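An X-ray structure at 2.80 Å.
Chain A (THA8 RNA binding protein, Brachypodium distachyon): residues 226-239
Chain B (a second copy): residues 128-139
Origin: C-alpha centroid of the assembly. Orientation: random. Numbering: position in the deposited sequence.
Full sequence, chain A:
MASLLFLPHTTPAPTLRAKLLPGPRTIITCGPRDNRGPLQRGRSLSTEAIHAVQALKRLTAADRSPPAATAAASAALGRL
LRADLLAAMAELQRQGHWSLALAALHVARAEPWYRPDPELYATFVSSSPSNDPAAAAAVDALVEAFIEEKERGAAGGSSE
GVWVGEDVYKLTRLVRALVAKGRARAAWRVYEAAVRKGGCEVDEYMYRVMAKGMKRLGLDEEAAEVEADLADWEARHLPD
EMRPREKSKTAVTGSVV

Chain A (226-239) VEADLADWEARHLP
Chain B 128-139: SPSNDPAAAAAV

The apolar centre of this contact between two copies of one protein is a small-residue site. A134(B), in the first turn of helix 133-139, points its CB toward the other chain, where it rests on the backbone of helix 226-237: CB of A134(B) lies 3.9 Å from CA of A235(A) and 4.1 Å from C of E234(A). The methyl lies on main chain, and here the CA atoms of A235(A) and A134(B) are 5.3 Å apart. The two helix axes approach to 8.6 Å, and their N-to-C directions differ by 50°.

L238(A) closes this site at one end. It is the first residue to leave helical geometry (phi/psi -70/131), although N of L238(A) still bonds to O of E234(A) at 2.9 Å. Its CB points toward chain B, with chi1 at -128°, between wells, and chi2 near p. CD2 of L238(A) then sits 4.2 Å from CB of A134(B) and 4.0 Å from CB of A138(B), so one methyl spans two alanines a helical turn apart. CD2 of L238(A) is also 4.0 Å from N of A135(B), packed against the backbone between them.

One turn before A235(A), A231(A) meets the start of the chain B helix. CB of A231(A) is 4.3 Å from CD of P133(B), the first helical residue, and CA of A231(A) is 4.9 Å from CA of D132(B). L230(A), rotamer t with chi2 p, has its CB toward chain B and sets CD2 3.8 Å from CB of P129(B), in the loop before the helix; the ring of P129(B) is C-gamma exo. Here P129(B) is extended, at -66/130, and S130(B) follows at -73/152. N131(B) then turns to positive phi, 57/54, and D132(B), at -143/90, leads into the helix.

D132(B) occupies the N-cap position and carries a carboxylate into this otherwise largely apolar layer. Its CB points sideways, but the side chain, with chi1 off-rotamer at -139° and chi2 at 97°, brings its end nearer to chain A. OD1 of D132(B) lies 3.3 Å from CA of A231(A) and 3.7 Å from CG of L230(A), while OD2 is 3.3 Å from CB of E234(A). The N of A231(A) is 3.4 Å from OD1 of D132(B), but the angle is poor and no hydrogen bond results; that amide is already used by O of E227(A), 2.8 Å away. The closest contacts of this carboxylate to chain A are to carbon, and none of its contacts across the interface is a clear hydrogen bond. E234(A), with chi1 and chi2 both m, places OE2 3.9 Å from CG of P129(B).

The polar edge lies at E227(A), whose CA is 6.8 Å from that of N131(B). The m, t side chain of E227(A), with chi3 at -51°, places OE2 of E227(A) 3.9 Å from O of S130(B). The register thus steps by four on chain A, from E227(A) to A231(A) to A235(A), against N131(B), D132(B) and A134(B). The rule to read here is that alanines A231(A), A235(A) and A134(B) sit where the backbones come close, flanked by leucine contacts, with no clear hydrogen bond across the contact.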

ATOM      1  N   VAL A 226       7.534 -10.205   4.129  1.00 82.93           N
ATOM      2  CA  VAL A 226       6.868  -9.365   3.133  1.00 82.17           C
ATOM      3  C   VAL A 226       7.658  -8.078   3.001  1.00 78.57           C
ATOM      4  O   VAL A 226       7.945  -7.627   1.892  1.00 79.85           O
ATOM      5  CB  VAL A 226       5.404  -9.057   3.512  1.00 83.37           C
ATOM      6  CG1 VAL A 226       4.739  -8.230   2.426  1.00 91.08           C
ATOM      7  CG2 VAL A 226       4.607 -10.342   3.722  1.00 79.77           C
ATOM      8  N   GLU A 227       8.040  -7.511   4.141  1.00 78.07           N
ATOM      9  CA  GLU A 227       8.836  -6.287   4.158  1.00 74.53           C
ATOM     10  C   GLU A 227      10.147  -6.481   3.418  1.00 75.87           C
ATOM     11  O   GLU A 227      10.624  -5.572   2.739  1.00 79.91           O
ATOM     12  CB  GLU A 227       9.103  -5.849   5.580  1.00 75.32           C
ATOM     13  CG  GLU A 227       7.863  -5.401   6.337  1.00 84.81           C
ATOM     14  CD  GLU A 227       8.211  -4.776   7.671  1.00 88.78           C
ATOM     15  OE1 GLU A 227       8.974  -5.388   8.441  1.00113.78           O
ATOM     16  OE2 GLU A 227       7.742  -3.669   7.959  1.00 86.93           O
ATOM     17  N   ALA A 228      10.709  -7.674   3.549  1.00 79.92           N
ATOM     18  CA  ALA A 228      11.939  -8.042   2.855  1.00 84.82           C
ATOM     19  C   ALA A 228      11.691  -8.110   1.359  1.00 82.35           C
ATOM     20  O   ALA A 228      12.458  -7.530   0.582  1.00 83.02           O
ATOM     21  CB  ALA A 228      12.460  -9.379   3.369  1.00 82.54           C
ATOM     22  N   ASP A 229      10.617  -8.800   0.964  1.00 81.98           N
ATOM     23  CA  ASP A 229      10.208  -8.850  -0.453  1.00 83.45           C
ATOM     24  C   ASP A 229      10.026  -7.439  -1.029  1.00 87.85           C
ATOM     25  O   ASP A 229      10.481  -7.134  -2.166  1.00 73.80           O
ATOM     26  CB  ASP A 229       8.894  -9.610  -0.616  1.00 84.18           C
ATOM     27  CG  ASP A 229       9.045 -11.079  -0.371  1.00 86.89           C
ATOM     28  OD1 ASP A 229       9.883 -11.698  -1.034  1.00 94.78           O
ATOM     29  OD2 ASP A 229       8.324 -11.629   0.473  1.00 92.34           O
ATOM     30  N   LEU A 230       9.379  -6.586  -0.227  1.00 71.36           N
ATOM     31  CA  LEU A 230       9.183  -5.205  -0.593  1.00 72.38           C
ATOM     32  C   LEU A 230      10.521  -4.489  -0.733  1.00 74.90           C
ATOM     33  O   LEU A 230      10.725  -3.698  -1.662  1.00 75.40           O
ATOM     34  CB  LEU A 230       8.297  -4.501   0.452  1.00 75.17           C
ATOM     35  CG  LEU A 230       8.150  -2.978   0.310  1.00 74.30           C
ATOM     36  CD1 LEU A 230       7.493  -2.573  -0.994  1.00 73.17           C
ATOM     37  CD2 LEU A 230       7.324  -2.454   1.465  1.00 74.01           C
ATOM     38  N   ALA A 231      11.426  -4.765   0.207  1.00 85.30           N
ATOM     39  CA  ALA A 231      12.773  -4.157   0.206  1.00 80.74           C
ATOM     40  C   ALA A 231      13.523  -4.486  -1.062  1.00 78.59           C
ATOM     41  O   ALA A 231      14.191  -3.633  -1.653  1.00 76.33           O
ATOM     42  CB  ALA A 231      13.576  -4.612   1.413  1.00 78.94           C
ATOM     43  N   ASP A 232      13.383  -5.729  -1.485  1.00 77.60           N
ATOM     44  CA  ASP A 232      14.012  -6.181  -2.701  1.00 92.67           C
ATOM     45  C   ASP A 232      13.411  -5.439  -3.894  1.00 91.45           C
ATOM     46  O   ASP A 232      14.137  -4.984  -4.801  1.00 91.78           O
ATOM     47  CB  ASP A 232      13.809  -7.691  -2.840  1.00103.25           C
ATOM     48  CG  ASP A 232      14.860  -8.330  -3.692  1.00123.10           C
ATOM     49  OD1 ASP A 232      14.943  -8.031  -4.916  1.00124.82           O
ATOM     50  OD2 ASP A 232      15.608  -9.145  -3.122  1.00137.20           O
ATOM     51  N   TRP A 233      12.080  -5.323  -3.880  1.00 87.74           N
ATOM     52  CA  TRP A 233      11.346  -4.642  -4.948  1.00 81.40           C
ATOM     53  C   TRP A 233      11.825  -3.217  -5.076  1.00 82.01           C
ATOM     54  O   TRP A 233      12.208  -2.766  -6.167  1.00 77.34           O
ATOM     55  CB  TRP A 233       9.846  -4.669  -4.649  1.00 85.51           C
ATOM     56  CG  TRP A 233       8.989  -4.208  -5.783  1.00 79.43           C
ATOM     57  CD1 TRP A 233       8.361  -4.993  -6.717  1.00 77.17           C
ATOM     58  CD2 TRP A 233       8.666  -2.850  -6.120  1.00 78.41           C
ATOM     59  NE1 TRP A 233       7.684  -4.203  -7.615  1.00 75.12           N
ATOM     60  CE2 TRP A 233       7.842  -2.887  -7.263  1.00 76.85           C
ATOM     61  CE3 TRP A 233       8.991  -1.605  -5.568  1.00 78.38           C
ATOM     62  CZ2 TRP A 233       7.336  -1.725  -7.854  1.00 76.57           C
ATOM     63  CZ3 TRP A 233       8.476  -0.456  -6.162  1.00 77.09           C
ATOM     64  CH2 TRP A 233       7.667  -0.526  -7.287  1.00 77.03           C
ATOM     65  N   GLU A 234      11.835  -2.526  -3.939  1.00 77.38           N
ATOM     66  CA  GLU A 234      12.298  -1.143  -3.874  1.00 80.21           C
ATOM     67  C   GLU A 234      13.725  -1.006  -4.384  1.00 81.26           C
ATOM     68  O   GLU A 234      14.065  -0.061  -5.082  1.00 79.02           O
ATOM     69  CB  GLU A 234      12.196  -0.612  -2.435  1.00 78.50           C
ATOM     70  CG  GLU A 234      10.776  -0.451  -1.907  1.00 81.53           C
ATOM     71  CD  GLU A 234       9.964   0.627  -2.630  1.00 78.12           C
ATOM     72  OE1 GLU A 234      10.478   1.245  -3.586  1.00 79.70           O
ATOM     73  OE2 GLU A 234       8.805   0.874  -2.229  1.00 75.37           O
ATOM     74  N   ALA A 235      14.551  -1.990  -4.046  1.00 87.75           N
ATOM     75  CA  ALA A 235      15.950  -1.983  -4.436  1.00 90.56           C
ATOM     76  C   ALA A 235      16.124  -2.045  -5.950  1.00 88.41           C
ATOM     77  O   ALA A 235      17.198  -1.754  -6.457  1.00 89.30           O
ATOM     78  CB  ALA A 235      16.679  -3.135  -3.771  1.00 91.25           C
ATOM     79  N   ARG A 236      15.062  -2.379  -6.677  1.00 93.86           N
ATOM     80  CA  ARG A 236      15.153  -2.469  -8.133  1.00 87.06           C
ATOM     81  C   ARG A 236      14.354  -1.421  -8.882  1.00 90.45           C
ATOM     82  O   ARG A 236      14.568  -1.221 -10.089  1.00 90.53           O
ATOM     83  CB  ARG A 236      14.706  -3.834  -8.583  1.00 88.51           C
ATOM     84  CG  ARG A 236      15.477  -4.979  -7.931  1.00102.09           C
ATOM     85  CD  ARG A 236      14.883  -6.339  -8.294  1.00105.82           C
ATOM     86  NE  ARG A 236      13.421  -6.359  -8.120  1.00111.40           N
ATOM     87  CZ  ARG A 236      12.722  -7.387  -7.644  1.00113.74           C
ATOM     88  NH1 ARG A 236      11.401  -7.293  -7.522  1.00 98.76           N
ATOM     89  NH2 ARG A 236      13.328  -8.508  -7.279  1.00126.47           N
ATOM     90  N   HIS A 237      13.440  -0.743  -8.195  1.00 85.39           N
ATOM     91  CA  HIS A 237      12.637   0.296  -8.866  1.00 88.80           C
ATOM     92  C   HIS A 237      12.967   1.701  -8.414  1.00 83.20           C
ATOM     93  O   HIS A 237      12.737   2.683  -9.139  1.00 98.90           O
ATOM     94  CB  HIS A 237      11.132   0.007  -8.685  1.00 91.80           C
ATOM     95  CG  HIS A 237      10.712  -1.318  -9.244  1.00 84.86           C
ATOM     96  ND1 HIS A 237      10.920  -2.498  -8.567  1.00 96.24           N
ATOM     97  CD2 HIS A 237      10.144  -1.657 -10.424  1.00 91.28           C
ATOM     98  CE1 HIS A 237      10.482  -3.508  -9.298  1.00 93.88           C
ATOM     99  NE2 HIS A 237      10.010  -3.024 -10.431  1.00 97.16           N
ATOM    100  N   LEU A 238      13.504   1.803  -7.213  1.00 88.98           N
ATOM    101  CA  LEU A 238      13.766   3.102  -6.660  1.00 98.78           C
ATOM    102  C   LEU A 238      14.920   3.612  -7.516  1.00109.08           C
ATOM    103  O   LEU A 238      15.801   2.826  -7.837  1.00119.01           O
ATOM    104  CB  LEU A 238      14.056   2.993  -5.158  1.00 95.25           C
ATOM    105  CG  LEU A 238      13.235   3.907  -4.219  1.00 97.87           C
ATOM    106  CD1 LEU A 238      11.767   4.105  -4.609  1.00 88.57           C
ATOM    107  CD2 LEU A 238      13.351   3.361  -2.798  1.00 99.47           C
ATOM    108  N   PRO A 239      14.825   4.856  -8.036  1.00124.81           N
ATOM    109  CA  PRO A 239      15.949   5.511  -8.689  1.00128.64           C
ATOM    110  C   PRO A 239      17.092   5.529  -7.698  1.00137.37           C
ATOM    111  O   PRO A 239      16.951   6.093  -6.614  1.00129.49           O
ATOM    112  CB  PRO A 239      15.415   6.927  -9.006  1.00126.55           C
ATOM    113  CG  PRO A 239      14.016   6.980  -8.480  1.00121.77           C
ATOM    114  CD  PRO A 239      13.570   5.554  -8.339  1.00125.77           C
TER
ATOM    115  N   SER B 128       7.350   6.501   3.875  1.00 71.35           N
ATOM    116  CA  SER B 128       8.417   5.560   3.421  1.00 71.68           C
ATOM    117  C   SER B 128       8.330   4.204   4.126  1.00 61.73           C
ATOM    118  O   SER B 128       8.003   4.161   5.309  1.00 62.16           O
ATOM    119  CB  SER B 128       9.804   6.153   3.694  1.00 76.03           C
ATOM    120  OG  SER B 128      10.052   6.186   5.097  1.00 72.63           O
ATOM    121  N   PRO B 129       8.613   3.101   3.408  1.00 61.59           N
ATOM    122  CA  PRO B 129       8.546   1.733   3.982  1.00 67.51           C
ATOM    123  C   PRO B 129       9.592   1.481   5.085  1.00 73.20           C
ATOM    124  O   PRO B 129      10.781   1.760   4.908  1.00 78.30           O
ATOM    125  CB  PRO B 129       8.810   0.806   2.781  1.00 63.73           C
ATOM    126  CG  PRO B 129       8.820   1.656   1.556  1.00 62.95           C
ATOM    127  CD  PRO B 129       8.894   3.106   1.963  1.00 66.92           C
ATOM    128  N   SER B 130       9.151   0.958   6.215  1.00 78.82           N
ATOM    129  CA  SER B 130      10.072   0.609   7.302  1.00 77.76           C
ATOM    130  C   SER B 130      10.891  -0.637   6.980  1.00 78.50           C
ATOM    131  O   SER B 130      10.454  -1.486   6.242  1.00 94.01           O
ATOM    132  CB  SER B 130       9.297   0.400   8.583  1.00 70.35           C
ATOM    133  OG  SER B 130       8.783   1.646   9.007  1.00 77.62           O
ATOM    134  N   ASN B 131      12.088  -0.734   7.544  1.00 82.99           N
ATOM    135  CA  ASN B 131      12.952  -1.895   7.333  1.00 78.62           C
ATOM    136  C   ASN B 131      13.206  -2.095   5.857  1.00 78.97           C
ATOM    137  O   ASN B 131      12.979  -3.174   5.323  1.00 79.88           O
ATOM    138  CB  ASN B 131      12.342  -3.143   7.965  1.00 77.34           C
ATOM    139  CG  ASN B 131      11.772  -2.862   9.353  1.00 82.17           C
ATOM    140  OD1 ASN B 131      10.822  -3.498   9.772  1.00 88.62           O
ATOM    141  ND2 ASN B 131      12.348  -1.901  10.062  1.00 87.10           N
ATOM    142  N   ASP B 132      13.695  -1.032   5.220  1.00 81.79           N
ATOM    143  CA  ASP B 132      13.899  -1.006   3.778  1.00 83.79           C
ATOM    144  C   ASP B 132      15.178  -0.226   3.453  1.00 85.21           C
ATOM    145  O   ASP B 132      15.132   0.994   3.248  1.00 83.23           O
ATOM    146  CB  ASP B 132      12.695  -0.308   3.114  1.00 80.90           C
ATOM    147  CG  ASP B 132      12.253  -0.974   1.859  1.00 78.48           C
ATOM    148  OD1 ASP B 132      11.282  -1.794   1.952  1.00 80.32           O
ATOM    149  OD2 ASP B 132      12.878  -0.681   0.803  1.00 75.93           O
ATOM    150  N   PRO B 133      16.323  -0.921   3.404  1.00 87.50           N
ATOM    151  CA  PRO B 133      17.598  -0.275   3.120  1.00 85.96           C
ATOM    152  C   PRO B 133      17.518   0.735   1.972  1.00 85.67           C
ATOM    153  O   PRO B 133      17.956   1.889   2.133  1.00 85.00           O
ATOM    154  CB  PRO B 133      18.502  -1.456   2.739  1.00 86.66           C
ATOM    155  CG  PRO B 133      17.959  -2.606   3.514  1.00 86.30           C
ATOM    156  CD  PRO B 133      16.484  -2.373   3.617  1.00 92.21           C
ATOM    157  N   ALA B 134      16.957   0.314   0.834  1.00 77.98           N
ATOM    158  CA  ALA B 134      16.814   1.207  -0.321  1.00 78.06           C
ATOM    159  C   ALA B 134      16.036   2.462   0.048  1.00 77.55           C
ATOM    160  O   ALA B 134      16.471   3.591  -0.230  1.00 77.83           O
ATOM    161  CB  ALA B 134      16.134   0.477  -1.475  1.00 84.77           C
ATOM    162  N   ALA B 135      14.885   2.257   0.693  1.00 77.74           N
ATOM    163  CA  ALA B 135      14.041   3.372   1.137  1.00 74.76           C
ATOM    164  C   ALA B 135      14.800   4.338   2.020  1.00 77.04           C
ATOM    165  O   ALA B 135      14.756   5.556   1.804  1.00 91.03           O
ATOM    166  CB  ALA B 135      12.825   2.855   1.883  1.00 76.02           C
ATOM    167  N   ALA B 136      15.486   3.792   3.021  1.00 77.72           N
ATOM    168  CA  ALA B 136      16.290   4.593   3.956  1.00 77.33           C
ATOM    169  C   ALA B 136      17.292   5.512   3.217  1.00 77.32           C
ATOM    170  O   ALA B 136      17.403   6.710   3.508  1.00 75.18           O
ATOM    171  CB  ALA B 136      17.010   3.664   4.900  1.00 75.28           C
ATOM    172  N   ALA B 137      17.986   4.945   2.240  1.00 71.04           N
ATOM    173  CA  ALA B 137      18.916   5.713   1.429  1.00 76.48           C
ATOM    174  C   ALA B 137      18.157   6.814   0.668  1.00 77.98           C
ATOM    175  O   ALA B 137      18.586   7.975   0.617  1.00 79.73           O
ATOM    176  CB  ALA B 137      19.648   4.777   0.462  1.00 73.49           C
ATOM    177  N   ALA B 138      17.012   6.433   0.095  1.00 76.42           N
ATOM    178  CA  ALA B 138      16.156   7.387  -0.602  1.00 77.49           C
ATOM    179  C   ALA B 138      15.757   8.541   0.317  1.00 74.51           C
ATOM    180  O   ALA B 138      15.683   9.696  -0.100  1.00 80.58           O
ATOM    181  CB  ALA B 138      14.923   6.696  -1.133  1.00 76.21           C
ATOM    182  N   VAL B 139      15.525   8.225   1.583  1.00 69.77           N
ATOM    183  CA  VAL B 139      15.166   9.240   2.557  1.00 71.67           C
ATOM    184  C   VAL B 139      16.331  10.189   2.814  1.00 74.10           C
ATOM    185  O   VAL B 139      16.177  11.415   2.765  1.00 78.72           O
ATOM    186  CB  VAL B 139      14.698   8.594   3.858  1.00 72.60           C
ATOM    187  CG1 VAL B 139      14.522   9.640   4.943  1.00 77.17           C
ATOM    188  CG2 VAL B 139      13.380   7.882   3.617  1.00 76.99           C
TER